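Local coordinates for mosquitocidal toxin (Bacillus sphaericus, PDB 2CB4), which probably transfers ADP-ribose from NAD to target proteins, serving as the catalytic domain of a larger bacterial toxin that kills mosquitoes, at residues N21-A26 with T182-I187; N54-R59 with N165-R170; P85-F90 with V230-N235; E137-T142 with E265-N270. The protein carries 1 engineered substitution. All blocks are in the same frame, centred on the assembly; numbering follows the deposited sequence.

Contact 1. Residues N21-A26 with T182-I187; sequences NTWIQA and TFPGGI
The Trp23 indole carries Ile24 CG2 over the centre of one face, 3.7 Å above its plane, while Pro184 CG from the other segment comes in obliquely at CZ3. The Phe183 ring has Ile187 CD1 on one face, offset toward the rim, and meets Ala26 CB obliquely at CD1. Both rings belong to a buried junction where the end of strand 180-184 of the ADP-ribosyltransferase-type sheet runs into a type II beta turn, Phe183 to Gly186, packed against the N-terminal loop. Ile24 CG2 touches two rings: besides lying on the indole, it sits 3.9 Å from Pro184 CB. With chi1 at 52°, CG1 takes the crowded position between the backbone N and the carbonyl carbon, and CG2 stands anti to the carbonyl carbon. The side chains of Trp23 and Ile24 each cross Pro184 at about a right angle. The turn is closed by Gly186 N bonding to Phe183 O at 3.1 Å, and the backbone angles of Gly185 and Gly186 each call for glycine. Outside the pair, Trp23 NE1 is hydrogen-bonded to Ser36 OG, and helix 36-44 covers the indole through Leu39 and Tyr40. No conventional hydrogen bond joins the segments; the nearest polar link is a CA-H...O contact, with Ile187 CA 3.3 Å from Ala26 O and an angle of 143° at the hydrogen.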
loop_
_atom_site.group_PDB
_atom_site.type_symbol
_atom_site.label_atom_id
_atom_site.label_comp_id
_atom_site.label_asym_id
_atom_site.label_seq_id
_atom_site.Cartn_x
_atom_site.Cartn_y
_atom_site.Cartn_z
ATOM N N ASN A 21 -24.297 -14.688 33.470
ATOM C CA ASN A 21 -23.063 -14.742 32.708
ATOM C C ASN A 21 -21.800 -14.999 33.536
ATOM O O ASN A 21 -20.708 -14.740 33.077
ATOM C CB ASN A 21 -22.916 -13.485 31.863
ATOM C CG ASN A 21 -22.620 -12.264 32.693
ATOM O OD1 ASN A 21 -22.645 -12.315 33.938
ATOM N ND2 ASN A 21 -22.324 -11.155 32.018
ATOM N N THR A 22 -21.952 -15.525 34.742
ATOM C CA THR A 22 -20.808 -15.811 35.605
ATOM C C THR A 22 -19.727 -16.621 34.914
ATOM O O THR A 22 -18.534 -16.390 35.130
ATOM C CB THR A 22 -21.234 -16.552 36.892
ATOM O OG1 THR A 22 -22.165 -15.739 37.603
ATOM C CG2 THR A 22 -20.063 -16.812 37.797
ATOM N N TRP A 23 -20.148 -17.580 34.101
ATOM C CA TRP A 23 -19.221 -18.476 33.414
ATOM C C TRP A 23 -18.187 -17.772 32.521
ATOM O O TRP A 23 -17.062 -18.287 32.328
ATOM C CB TRP A 23 -19.974 -19.579 32.658
ATOM C CG TRP A 23 -20.830 -19.074 31.514
ATOM C CD1 TRP A 23 -21.863 -18.200 31.597
ATOM C CD2 TRP A 23 -20.719 -19.439 30.121
ATOM N NE1 TRP A 23 -22.389 -17.970 30.342
ATOM C CE2 TRP A 23 -21.710 -18.725 29.426
ATOM C CE3 TRP A 23 -19.867 -20.294 29.402
ATOM C CZ2 TRP A 23 -21.869 -18.819 28.036
ATOM C CZ3 TRP A 23 -20.046 -20.412 28.023
ATOM C CH2 TRP A 23 -21.046 -19.683 27.361
ATOM N N ILE A 24 -18.568 -16.600 32.000
ATOM C CA ILE A 24 -17.690 -15.797 31.146
ATOM C C ILE A 24 -17.338 -14.428 31.758
ATOM O O ILE A 24 -16.911 -13.526 31.054
ATOM C CB ILE A 24 -18.276 -15.564 29.736
ATOM C CG1 ILE A 24 -19.693 -15.004 29.835
ATOM C CG2 ILE A 24 -18.250 -16.851 28.925
ATOM C CD1 ILE A 24 -20.330 -14.806 28.464
ATOM N N GLN A 25 -17.506 -14.277 33.063
ATOM C CA GLN A 25 -17.202 -12.995 33.693
ATOM C C GLN A 25 -15.712 -12.590 33.737
ATOM O O GLN A 25 -15.397 -11.412 33.950
ATOM C CB GLN A 25 -17.813 -12.925 35.104
ATOM C CG GLN A 25 -19.129 -12.185 35.117
ATOM C CD GLN A 25 -19.835 -12.232 36.457
ATOM O OE1 GLN A 25 -19.207 -12.339 37.513
ATOM N NE2 GLN A 25 -21.162 -12.139 36.423
ATOM N N ALA A 26 -14.807 -13.562 33.572
ATOM C CA ALA A 26 -13.357 -13.286 33.615
ATOM C C ALA A 26 -12.869 -12.794 32.248
ATOM O O ALA A 26 -11.728 -12.359 32.109
ATOM C CB ALA A 26 -12.578 -14.553 34.037
ATOM N N THR A 182 -11.933 -24.293 31.162
ATOM C CA THR A 182 -11.799 -23.439 29.980
ATOM C C THR A 182 -12.536 -22.114 30.129
ATOM O O THR A 182 -13.642 -22.089 30.716
ATOM C CB THR A 182 -12.353 -24.173 28.733
ATOM O OG1 THR A 182 -11.636 -25.395 28.546
ATOM C CG2 THR A 182 -12.256 -23.328 27.481
ATOM N N PHE A 183 -11.918 -21.028 29.600
ATOM C CA PHE A 183 -12.481 -19.689 29.681
ATOM C C PHE A 183 -12.744 -19.091 28.326
ATOM O O PHE A 183 -11.828 -18.653 27.648
ATOM C CB PHE A 183 -11.582 -18.768 30.508
ATOM C CG PHE A 183 -11.506 -19.151 31.961
ATOM C CD1 PHE A 183 -12.253 -18.464 32.929
ATOM C CD2 PHE A 183 -10.716 -20.215 32.361
ATOM C CE1 PHE A 183 -12.201 -18.841 34.261
ATOM C CE2 PHE A 183 -10.649 -20.597 33.705
ATOM C CZ PHE A 183 -11.405 -19.919 34.658
ATOM N N PRO A 184 -14.019 -19.051 27.933
ATOM C CA PRO A 184 -14.377 -18.456 26.643
ATOM C C PRO A 184 -14.130 -16.953 26.806
ATOM O O PRO A 184 -14.628 -16.334 27.761
ATOM C CB PRO A 184 -15.899 -18.771 26.514
ATOM C CG PRO A 184 -16.166 -19.878 27.478
ATOM C CD PRO A 184 -15.206 -19.617 28.629
ATOM N N GLY A 185 -13.317 -16.376 25.921
ATOM C CA GLY A 185 -12.994 -14.953 26.003
ATOM C C GLY A 185 -11.723 -14.655 26.822
ATOM O O GLY A 185 -11.308 -13.502 26.930
ATOM N N GLY A 186 -11.118 -15.680 27.416
ATOM C CA GLY A 186 -9.899 -15.486 28.185
ATOM C C GLY A 186 -10.107 -15.015 29.620
ATOM O O GLY A 186 -11.214 -15.081 30.162
ATOM N N ILE A 187 -9.014 -14.545 30.218
ATOM C CA ILE A 187 -8.950 -14.117 31.603
ATOM C C ILE A 187 -8.209 -12.775 31.751
ATOM O O ILE A 187 -7.071 -12.639 31.325
ATOM C CB ILE A 187 -8.151 -15.201 32.385
ATOM C CG1 ILE A 187 -8.732 -16.593 32.097
ATOM C CG2 ILE A 187 -8.033 -14.882 33.889
ATOM C CD1 ILE A 187 -7.830 -17.749 32.508
#

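Contact 2. Residues N54-R59 with N165-R170; sequences NGLHMR and NASFSR
A single hydrogen bond with a small apolar patch beside it joins Leu56 and His57, in the loop after helix 36-44, to Ala166, Ser167 and Phe168, in the short, weakly bonded helical turn that follows strand 162-163 and the residue after it. His57 N points at Ser167 OG over 2.9 Å and nearly straight, with an angle of 168° at the hydrogen. The hydroxyl oxygen is placed beside its own backbone N by chi1 of -55°, and it is held between the loop N-H of His57 and the carbonyl of Asp163, at the end of strand 162-163. On one flank, Leu56 CD2 lies 4.0 Å from Ser167 CB and 4.2 Å from Phe168 CZ, where the leucine and phenylalanine side chains run side by side and point the same way. Helix 111-117 closes over both, through Leu111 on Leu56 and through Leu112 and Leu115 on Phe168. On the other flank, His57 CB reaches 3.5 Å from Ala166 O, and its imidazole meets Ala166 CB obliquely, ND1 standing 3.8 Å away. Ser167 thus bonds back four residues, as serines in helices often do, here to Asp163 just before the short turn, and also receives a loop N-H.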
loop_
_atom_site.group_PDB
_atom_site.type_symbol
_atom_site.label_atom_id
_atom_site.label_comp_id
_atom_site.label_asym_id
_atom_site.label_seq_id
_atom_site.Cartn_x
_atom_site.Cartn_y
_atom_site.Cartn_z
ATOM N N ASN A 54 -26.041 -33.908 29.668
ATOM C CA ASN A 54 -26.602 -32.838 30.497
ATOM C C ASN A 54 -26.181 -31.409 30.155
ATOM O O ASN A 54 -26.510 -30.475 30.882
ATOM C CB ASN A 54 -26.326 -33.132 31.968
ATOM C CG ASN A 54 -26.777 -34.528 32.365
ATOM O OD1 ASN A 54 -25.957 -35.434 32.564
ATOM N ND2 ASN A 54 -28.093 -34.724 32.444
ATOM N N GLY A 55 -25.473 -31.232 29.045
ATOM C CA GLY A 55 -25.021 -29.905 28.652
ATOM C C GLY A 55 -23.714 -29.535 29.388
ATOM O O GLY A 55 -23.192 -30.302 30.235
ATOM N N LEU A 56 -23.204 -28.354 29.060
ATOM C CA LEU A 56 -21.972 -27.865 29.657
ATOM C C LEU A 56 -22.155 -27.621 31.131
ATOM O O LEU A 56 -23.161 -27.080 31.573
ATOM C CB LEU A 56 -21.503 -26.580 28.970
ATOM C CG LEU A 56 -21.155 -26.705 27.484
ATOM C CD1 LEU A 56 -20.740 -25.369 26.911
ATOM C CD2 LEU A 56 -20.111 -27.769 27.209
ATOM N N HIS A 57 -21.163 -28.016 31.897
ATOM C CA HIS A 57 -21.209 -27.810 33.314
ATOM C C HIS A 57 -20.225 -26.687 33.695
ATOM O O HIS A 57 -19.007 -26.846 33.570
ATOM C CB HIS A 57 -20.899 -29.103 34.058
ATOM C CG HIS A 57 -21.050 -28.981 35.539
ATOM N ND1 HIS A 57 -20.056 -28.463 36.353
ATOM C CD2 HIS A 57 -22.088 -29.268 36.361
ATOM C CE1 HIS A 57 -20.463 -28.455 37.610
ATOM N NE2 HIS A 57 -21.699 -28.930 37.640
HETATM N N MSE A 58 -20.777 -25.548 34.127
HETATM C CA MSE A 58 -20.010 -24.385 34.554
HETATM C C MSE A 58 -19.489 -24.590 35.975
HETATM O O MSE A 58 -20.166 -25.181 36.785
HETATM C CB MSE A 58 -20.959 -23.202 34.543
HETATM C CG MSE A 58 -21.581 -22.860 33.192
HETATM SE SE MSE A 58 -20.487 -23.264 31.664
HETATM C CE MSE A 58 -21.704 -22.890 30.305
ATOM N N ARG A 59 -18.275 -24.133 36.286
ATOM C CA ARG A 59 -17.758 -24.320 37.640
ATOM C C ARG A 59 -18.669 -23.605 38.617
ATOM O O ARG A 59 -19.191 -22.513 38.346
ATOM C CB ARG A 59 -16.419 -23.647 37.816
ATOM C CG ARG A 59 -15.209 -24.400 37.489
ATOM C CD ARG A 59 -14.205 -23.311 37.201
ATOM N NE ARG A 59 -13.242 -23.212 38.263
ATOM C CZ ARG A 59 -12.724 -22.083 38.700
ATOM N NH1 ARG A 59 -13.093 -20.912 38.184
ATOM N NH2 ARG A 59 -11.833 -22.132 39.677
ATOM N N ASN A 165 -14.233 -31.765 32.371
ATOM C CA ASN A 165 -14.453 -33.137 32.754
ATOM C C ASN A 165 -15.905 -33.429 33.200
ATOM O O ASN A 165 -16.388 -34.535 33.019
ATOM C CB ASN A 165 -13.412 -33.593 33.786
ATOM C CG ASN A 165 -12.034 -33.827 33.168
ATOM O OD1 ASN A 165 -11.845 -33.679 31.968
ATOM N ND2 ASN A 165 -11.074 -34.230 33.984
ATOM N N ALA A 166 -16.594 -32.422 33.742
ATOM C CA ALA A 166 -17.981 -32.554 34.186
ATOM C C ALA A 166 -18.964 -32.266 33.049
ATOM O O ALA A 166 -20.162 -32.432 33.223
ATOM C CB ALA A 166 -18.260 -31.610 35.363
ATOM N N SER A 167 -18.470 -31.806 31.902
ATOM C CA SER A 167 -19.345 -31.459 30.779
ATOM C C SER A 167 -19.497 -32.533 29.732
ATOM O O SER A 167 -20.392 -32.462 28.891
ATOM C CB SER A 167 -18.834 -30.198 30.088
ATOM O OG SER A 167 -18.692 -29.154 31.009
ATOM N N PHE A 168 -18.593 -33.500 29.740
ATOM C CA PHE A 168 -18.613 -34.550 28.739
ATOM C C PHE A 168 -18.571 -35.948 29.322
ATOM O O PHE A 168 -17.899 -36.205 30.349
ATOM C CB PHE A 168 -17.415 -34.392 27.788
ATOM C CG PHE A 168 -17.396 -33.089 27.061
ATOM C CD1 PHE A 168 -18.250 -32.867 25.995
ATOM C CD2 PHE A 168 -16.552 -32.067 27.470
ATOM C CE1 PHE A 168 -18.261 -31.642 25.334
ATOM C CE2 PHE A 168 -16.558 -30.838 26.822
ATOM C CZ PHE A 168 -17.408 -30.623 25.751
ATOM N N SER A 169 -19.260 -36.866 28.615
ATOM C CA SER A 169 -19.323 -38.298 28.935
ATOM C C SER A 169 -17.921 -38.832 28.670
ATOM O O SER A 169 -17.348 -38.573 27.631
ATOM C CB SER A 169 -20.325 -39.043 28.021
ATOM O OG SER A 169 -21.330 -38.185 27.468
ATOM N N ARG A 170 -17.362 -39.552 29.635
ATOM C CA ARG A 170 -15.985 -40.070 29.551
ATOM C C ARG A 170 -15.398 -40.466 28.211
ATOM O O ARG A 170 -14.190 -40.229 27.961
ATOM C CB ARG A 170 -15.740 -41.182 30.583
ATOM C CG ARG A 170 -15.674 -40.675 32.031
ATOM C CD ARG A 170 -15.156 -41.729 32.985
ATOM N NE ARG A 170 -13.751 -42.071 32.779
ATOM C CZ ARG A 170 -12.724 -41.259 33.043
ATOM N NH1 ARG A 170 -12.926 -40.027 33.493
ATOM N NH2 ARG A 170 -11.485 -41.684 32.806
#

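Contact 3. Residues P85-F90 with V230-N235; sequences PPNDIF and VFWHEN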
loop_
_atom_site.group_PDB
_atom_site.type_symbol
_atom_site.label_atom_id
_atom_site.label_comp_id
_atom_site.label_asym_id
_atom_site.label_seq_id
_atom_site.Cartn_x
_atom_site.Cartn_y
_atom_site.Cartn_z
ATOM N N PRO A 85 6.106 -13.836 29.438
ATOM C CA PRO A 85 6.476 -13.309 30.758
ATOM C C PRO A 85 5.501 -12.331 31.382
ATOM O O PRO A 85 4.578 -11.844 30.720
ATOM C CB PRO A 85 7.824 -12.656 30.485
ATOM C CG PRO A 85 7.661 -12.122 29.042
ATOM C CD PRO A 85 6.772 -13.085 28.334
ATOM N N PRO A 86 5.718 -12.036 32.671
ATOM C CA PRO A 86 4.833 -11.126 33.414
ATOM C C PRO A 86 4.577 -9.746 32.780
ATOM O O PRO A 86 3.472 -9.205 32.920
ATOM C CB PRO A 86 5.495 -11.003 34.805
ATOM C CG PRO A 86 6.624 -11.909 34.832
ATOM C CD PRO A 86 6.833 -12.549 33.498
ATOM N N ASN A 87 5.582 -9.166 32.118
ATOM C CA ASN A 87 5.413 -7.842 31.478
ATOM C C ASN A 87 4.349 -7.867 30.393
ATOM O O ASN A 87 3.782 -6.839 30.048
ATOM C CB ASN A 87 6.728 -7.248 30.961
ATOM C CG ASN A 87 7.570 -6.693 32.068
ATOM O OD1 ASN A 87 7.171 -6.708 33.241
ATOM N ND2 ASN A 87 8.730 -6.179 31.719
ATOM N N ASP A 88 4.079 -9.059 29.883
ATOM C CA ASP A 88 3.019 -9.271 28.910
ATOM C C ASP A 88 1.700 -9.682 29.693
ATOM O O ASP A 88 0.735 -8.946 29.725
ATOM C CB ASP A 88 3.436 -10.378 27.923
ATOM C CG ASP A 88 2.383 -10.633 26.847
ATOM O OD1 ASP A 88 1.298 -10.010 26.901
ATOM O OD2 ASP A 88 2.633 -11.423 25.930
ATOM N N ILE A 89 1.723 -10.849 30.339
ATOM C CA ILE A 89 0.584 -11.409 31.064
ATOM C C ILE A 89 -0.061 -10.583 32.183
ATOM O O ILE A 89 -1.302 -10.475 32.231
ATOM C CB ILE A 89 0.853 -12.886 31.514
ATOM C CG1 ILE A 89 1.340 -13.747 30.313
ATOM C CG2 ILE A 89 -0.399 -13.484 32.222
ATOM C CD1 ILE A 89 0.406 -13.695 29.082
ATOM N N PHE A 90 0.750 -9.997 33.069
ATOM C CA PHE A 90 0.200 -9.184 34.170
ATOM C C PHE A 90 -0.347 -7.862 33.640
ATOM O O PHE A 90 -1.057 -7.143 34.341
ATOM C CB PHE A 90 1.234 -8.894 35.268
ATOM C CG PHE A 90 1.532 -10.064 36.167
ATOM C CD1 PHE A 90 0.843 -11.244 36.053
ATOM C CD2 PHE A 90 2.541 -9.980 37.126
ATOM C CE1 PHE A 90 1.146 -12.325 36.873
ATOM C CE2 PHE A 90 2.836 -11.072 37.938
ATOM C CZ PHE A 90 2.131 -12.231 37.816
ATOM N N VAL A 230 9.307 -11.039 43.703
ATOM C CA VAL A 230 9.177 -9.694 43.174
ATOM C C VAL A 230 7.732 -9.241 42.960
ATOM O O VAL A 230 6.906 -9.996 42.458
ATOM C CB VAL A 230 9.981 -9.584 41.828
ATOM C CG1 VAL A 230 9.868 -8.213 41.209
ATOM C CG2 VAL A 230 11.434 -9.917 42.059
ATOM N N PHE A 231 7.448 -7.992 43.342
ATOM C CA PHE A 231 6.141 -7.366 43.133
ATOM C C PHE A 231 6.236 -6.676 41.803
ATOM O O PHE A 231 7.034 -5.778 41.607
ATOM C CB PHE A 231 5.786 -6.381 44.252
ATOM C CG PHE A 231 5.494 -7.075 45.523
ATOM C CD1 PHE A 231 4.188 -7.346 45.896
ATOM C CD2 PHE A 231 6.542 -7.647 46.251
ATOM C CE1 PHE A 231 3.922 -8.078 47.046
ATOM C CE2 PHE A 231 6.289 -8.398 47.400
ATOM C CZ PHE A 231 4.970 -8.606 47.798
ATOM N N TRP A 232 5.433 -7.150 40.869
ATOM C CA TRP A 232 5.462 -6.643 39.531
ATOM C C TRP A 232 4.913 -5.241 39.333
ATOM O O TRP A 232 4.034 -4.789 40.066
ATOM C CB TRP A 232 4.659 -7.628 38.671
ATOM C CG TRP A 232 4.592 -7.260 37.208
ATOM C CD1 TRP A 232 5.527 -7.561 36.236
ATOM C CD2 TRP A 232 3.544 -6.508 36.543
ATOM N NE1 TRP A 232 5.120 -7.040 35.026
ATOM C CE2 TRP A 232 3.917 -6.388 35.184
ATOM C CE3 TRP A 232 2.351 -5.898 36.977
ATOM C CZ2 TRP A 232 3.119 -5.725 34.243
ATOM C CZ3 TRP A 232 1.576 -5.207 36.041
ATOM C CH2 TRP A 232 1.966 -5.139 34.686
ATOM N N HIS A 233 5.406 -4.578 38.285
ATOM C CA HIS A 233 4.875 -3.290 37.810
ATOM C C HIS A 233 5.148 -3.297 36.297
ATOM O O HIS A 233 6.022 -4.041 35.848
ATOM C CB HIS A 233 5.451 -2.036 38.529
ATOM C CG HIS A 233 6.936 -1.878 38.389
ATOM N ND1 HIS A 233 7.535 -1.445 37.216
ATOM C CD2 HIS A 233 7.940 -2.076 39.280
ATOM C CE1 HIS A 233 8.845 -1.406 37.387
ATOM N NE2 HIS A 233 9.117 -1.782 38.630
ATOM N N GLU A 234 4.396 -2.517 35.523
ATOM C CA GLU A 234 4.582 -2.464 34.057
ATOM C C GLU A 234 6.062 -2.278 33.733
ATOM O O GLU A 234 6.758 -1.487 34.386
ATOM C CB GLU A 234 3.898 -1.222 33.483
ATOM C CG GLU A 234 2.503 -1.375 32.956
ATOM C CD GLU A 234 2.096 -0.198 32.048
ATOM O OE1 GLU A 234 1.592 0.849 32.563
ATOM O OE2 GLU A 234 2.319 -0.315 30.817
ATOM N N ASN A 235 6.525 -2.986 32.693
ATOM C CA ASN A 235 7.899 -2.861 32.237
ATOM C C ASN A 235 8.942 -3.108 33.296
ATOM O O ASN A 235 10.000 -2.494 33.271
ATOM C CB ASN A 235 8.154 -1.471 31.641
ATOM C CG ASN A 235 7.206 -1.131 30.511
ATOM O OD1 ASN A 235 6.641 -0.020 30.469
ATOM N ND2 ASN A 235 7.001 -2.086 29.594
HETATM O O HOH W 1 4.575 -4.159 30.992
#
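Aromatic contact dominates: Phe90 turns its edge to one face of the Trp232 indole, a T-shaped pair with planes at 85° and Phe90 CD2 3.4 Å from Trp232 CG. Phe90 CB adds a CH-pi contact, 3.5 Å from the centroid of the six-membered ring and almost on its normal. Glu234 N lies over the opposite face, offset toward the rim. The apolar share is completed by Pro86 CB, 3.7 Å from Trp232 CD1. The polar share is led by Trp232 NE1, which donates to Asn87 OD1 at 2.7 Å in the carbonyl plane, though bent to 146° at the hydrogen. Asn87 ND2 is held in turn by His236 O and Asn240 OD1. A water joins the backbones, donating to Asn87 O and accepting from Asn235 N. The N-terminal turn of helix 86-92 thus faces the chain leaving strand 229-231, with strands 192-199 and 202-208 touching Phe90 and Pro86, while Phe257 of the second subunit packs on Trp232.

Contact 4. Residues E137-T142 with E265-N270; sequences EITPWT and EIPNNN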
loop_
_atom_site.group_PDB
_atom_site.type_symbol
_atom_site.label_atom_id
_atom_site.label_comp_id
_atom_site.label_asym_id
_atom_site.label_seq_id
_atom_site.Cartn_x
_atom_site.Cartn_y
_atom_site.Cartn_z
ATOM N N GLU A 137 0.022 -29.525 48.332
ATOM C CA GLU A 137 0.149 -29.496 46.872
ATOM C C GLU A 137 1.050 -30.576 46.294
ATOM O O GLU A 137 2.174 -30.809 46.775
ATOM C CB GLU A 137 0.609 -28.121 46.360
ATOM C CG GLU A 137 0.296 -27.913 44.894
ATOM C CD GLU A 137 0.696 -26.556 44.346
ATOM O OE1 GLU A 137 1.375 -25.783 45.043
ATOM O OE2 GLU A 137 0.344 -26.276 43.189
ATOM N N ILE A 138 0.556 -31.212 45.236
ATOM C CA ILE A 138 1.319 -32.234 44.518
ATOM C C ILE A 138 1.447 -31.791 43.041
ATOM O O ILE A 138 0.827 -30.818 42.619
ATOM C CB ILE A 138 0.692 -33.659 44.653
ATOM C CG1 ILE A 138 -0.751 -33.664 44.153
ATOM C CG2 ILE A 138 0.773 -34.136 46.113
ATOM C CD1 ILE A 138 -1.361 -35.056 44.101
ATOM N N THR A 139 2.289 -32.481 42.274
ATOM C CA THR A 139 2.538 -32.134 40.884
ATOM C C THR A 139 1.272 -31.972 40.036
ATOM O O THR A 139 0.449 -32.883 39.962
ATOM C CB THR A 139 3.498 -33.147 40.249
ATOM O OG1 THR A 139 4.572 -33.384 41.162
ATOM C CG2 THR A 139 4.072 -32.616 38.926
ATOM N N PRO A 140 1.117 -30.820 39.365
ATOM C CA PRO A 140 -0.055 -30.632 38.518
ATOM C C PRO A 140 0.244 -31.226 37.141
ATOM O O PRO A 140 1.346 -31.726 36.889
ATOM C CB PRO A 140 -0.155 -29.095 38.411
ATOM C CG PRO A 140 1.257 -28.626 38.492
ATOM C CD PRO A 140 1.983 -29.615 39.388
ATOM N N TRP A 141 -0.739 -31.166 36.255
ATOM C CA TRP A 141 -0.545 -31.553 34.869
ATOM C C TRP A 141 0.582 -30.558 34.435
ATOM O O TRP A 141 0.510 -29.346 34.716
ATOM C CB TRP A 141 -1.834 -31.287 34.074
ATOM C CG TRP A 141 -1.713 -31.601 32.605
ATOM C CD1 TRP A 141 -2.099 -32.756 31.979
ATOM C CD2 TRP A 141 -1.168 -30.740 31.570
ATOM N NE1 TRP A 141 -1.830 -32.669 30.624
ATOM C CE2 TRP A 141 -1.280 -31.442 30.345
ATOM C CE3 TRP A 141 -0.663 -29.411 31.554
ATOM C CZ2 TRP A 141 -0.849 -30.896 29.129
ATOM C CZ3 TRP A 141 -0.238 -28.871 30.343
ATOM C CH2 TRP A 141 -0.307 -29.624 29.151
ATOM N N THR A 142 1.646 -31.087 33.826
ATOM C CA THR A 142 2.812 -30.308 33.436
ATOM C C THR A 142 3.145 -30.564 31.960
ATOM O O THR A 142 3.027 -31.697 31.486
ATOM C CB THR A 142 3.995 -30.751 34.317
ATOM O OG1 THR A 142 3.661 -30.549 35.690
ATOM C CG2 THR A 142 5.292 -30.005 33.989
ATOM N N GLU A 265 1.331 -33.956 30.678
ATOM C CA GLU A 265 0.698 -35.033 31.453
ATOM C C GLU A 265 0.940 -34.790 32.937
ATOM O O GLU A 265 1.710 -33.916 33.297
ATOM C CB GLU A 265 1.358 -36.376 31.091
ATOM C CG GLU A 265 2.762 -36.469 31.669
ATOM C CD GLU A 265 3.622 -37.520 31.004
ATOM O OE1 GLU A 265 3.583 -37.663 29.749
ATOM O OE2 GLU A 265 4.337 -38.216 31.753
ATOM N N ILE A 266 0.307 -35.590 33.797
ATOM C CA ILE A 266 0.549 -35.487 35.241
ATOM C C ILE A 266 1.716 -36.440 35.454
ATOM O O ILE A 266 1.580 -37.639 35.316
ATOM C CB ILE A 266 -0.678 -35.908 36.074
ATOM C CG1 ILE A 266 -1.836 -34.961 35.729
ATOM C CG2 ILE A 266 -0.329 -35.857 37.573
ATOM C CD1 ILE A 266 -3.108 -35.199 36.468
ATOM N N PRO A 267 2.892 -35.906 35.708
ATOM C CA PRO A 267 4.058 -36.785 35.815
ATOM C C PRO A 267 4.095 -37.730 37.024
ATOM O O PRO A 267 4.663 -38.821 36.948
ATOM C CB PRO A 267 5.248 -35.803 35.835
ATOM C CG PRO A 267 4.682 -34.514 36.275
ATOM C CD PRO A 267 3.238 -34.481 35.900
ATOM N N ASN A 268 3.543 -37.285 38.147
ATOM C CA ASN A 268 3.557 -38.068 39.360
ATOM C C ASN A 268 2.679 -37.367 40.387
ATOM O O ASN A 268 2.016 -36.370 40.080
ATOM C CB ASN A 268 4.997 -38.174 39.866
ATOM C CG ASN A 268 5.663 -36.810 40.049
ATOM O OD1 ASN A 268 5.181 -35.963 40.800
ATOM N ND2 ASN A 268 6.769 -36.600 39.348
ATOM N N ASN A 269 2.666 -37.890 41.607
ATOM C CA ASN A 269 1.868 -37.313 42.685
ATOM C C ASN A 269 2.746 -36.891 43.827
ATOM O O ASN A 269 2.310 -36.854 44.974
ATOM C CB ASN A 269 0.865 -38.316 43.213
ATOM C CG ASN A 269 -0.155 -38.719 42.181
ATOM O OD1 ASN A 269 -0.596 -37.922 41.359
ATOM N ND2 ASN A 269 -0.575 -39.956 42.253
ATOM N N ASN A 270 3.988 -36.580 43.518
ATOM C CA ASN A 270 4.920 -36.149 44.534
ATOM C C ASN A 270 4.575 -34.774 45.053
ATOM O O ASN A 270 3.891 -33.982 44.381
ATOM C CB ASN A 270 6.340 -36.156 43.980
ATOM C CG ASN A 270 6.759 -37.526 43.508
ATOM O OD1 ASN A 270 6.123 -38.536 43.838
ATOM N ND2 ASN A 270 7.798 -37.572 42.698
#
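Thr142 and Glu265 form an antiparallel hydrogen-bonded pair: Thr142 N gives a nearly straight bond to Glu265 O (2.9 Å, 177° at the hydrogen) and Glu265 N returns one to Thr142 O. At the far end, Thr139 N donates to Asn270 O at 3.0 Å, nearly along the C=O axis, and the same oxygen receives a CA-H...O contact from Ile138 CA. The same Thr139 uses both branches of its side chain. OG1 donates to Asn268 OD1 over 2.7 Å, 22° out of the carbonyl plane, while CG2, anti to the backbone N, packs 3.3 Å from Pro267 CG. The Trp141 indole is covered on one face, toward its rim, by Glu265 N, and Trp141 CB lies 4.0 Å from Ile266 CG1. In the next layer, Asn268 OD1 also accepts from Asn270 N, so one amide oxygen serves both segments. Thr142 OG1 turns back onto Pro140 O at 2.9 Å, approaching from above the carbonyl plane. Farther out, Arg130 of strand 123-131 bonds to Thr139 O and Asn269 OD1, Glu265 OE1 to His144 NE2, and Asn268 ND2 to Asn278 O. The whole is a short two-stranded antiparallel sheet, 142-143 with 264-265, continued by a loop with an Asx turn at Asn268 beside strand 137-138, which pairs with strand 123-131.

How the contacts relate
Contacts 1 and 2 are direct neighbours: Trp23 CE3 packs 3.3 Å from Met58 CE, the centres of the two contacts are 16 Å apart, and contact 2 is nested inside the loop closed by contact 1. All other pairs interleave along the chain. Contacts 1, 3 and 4 reach the same central sheet; contacts 2 and 3 lie on opposite sides of the chain's centre, 34 Å between centres. Contacts 3 and 4 are 26 Å apart between centres. Glu178 and the engineered Gln180, glutamine in place of the native glutamate, fit the E-x-E motif of ADP-ribosyltransferases, so the active site probably lies here: contact 1 includes the end of strand 180-184, with a weak bond from Thr182 OG1 to Gln180, and in contact 4 Trp141 touches Glu178.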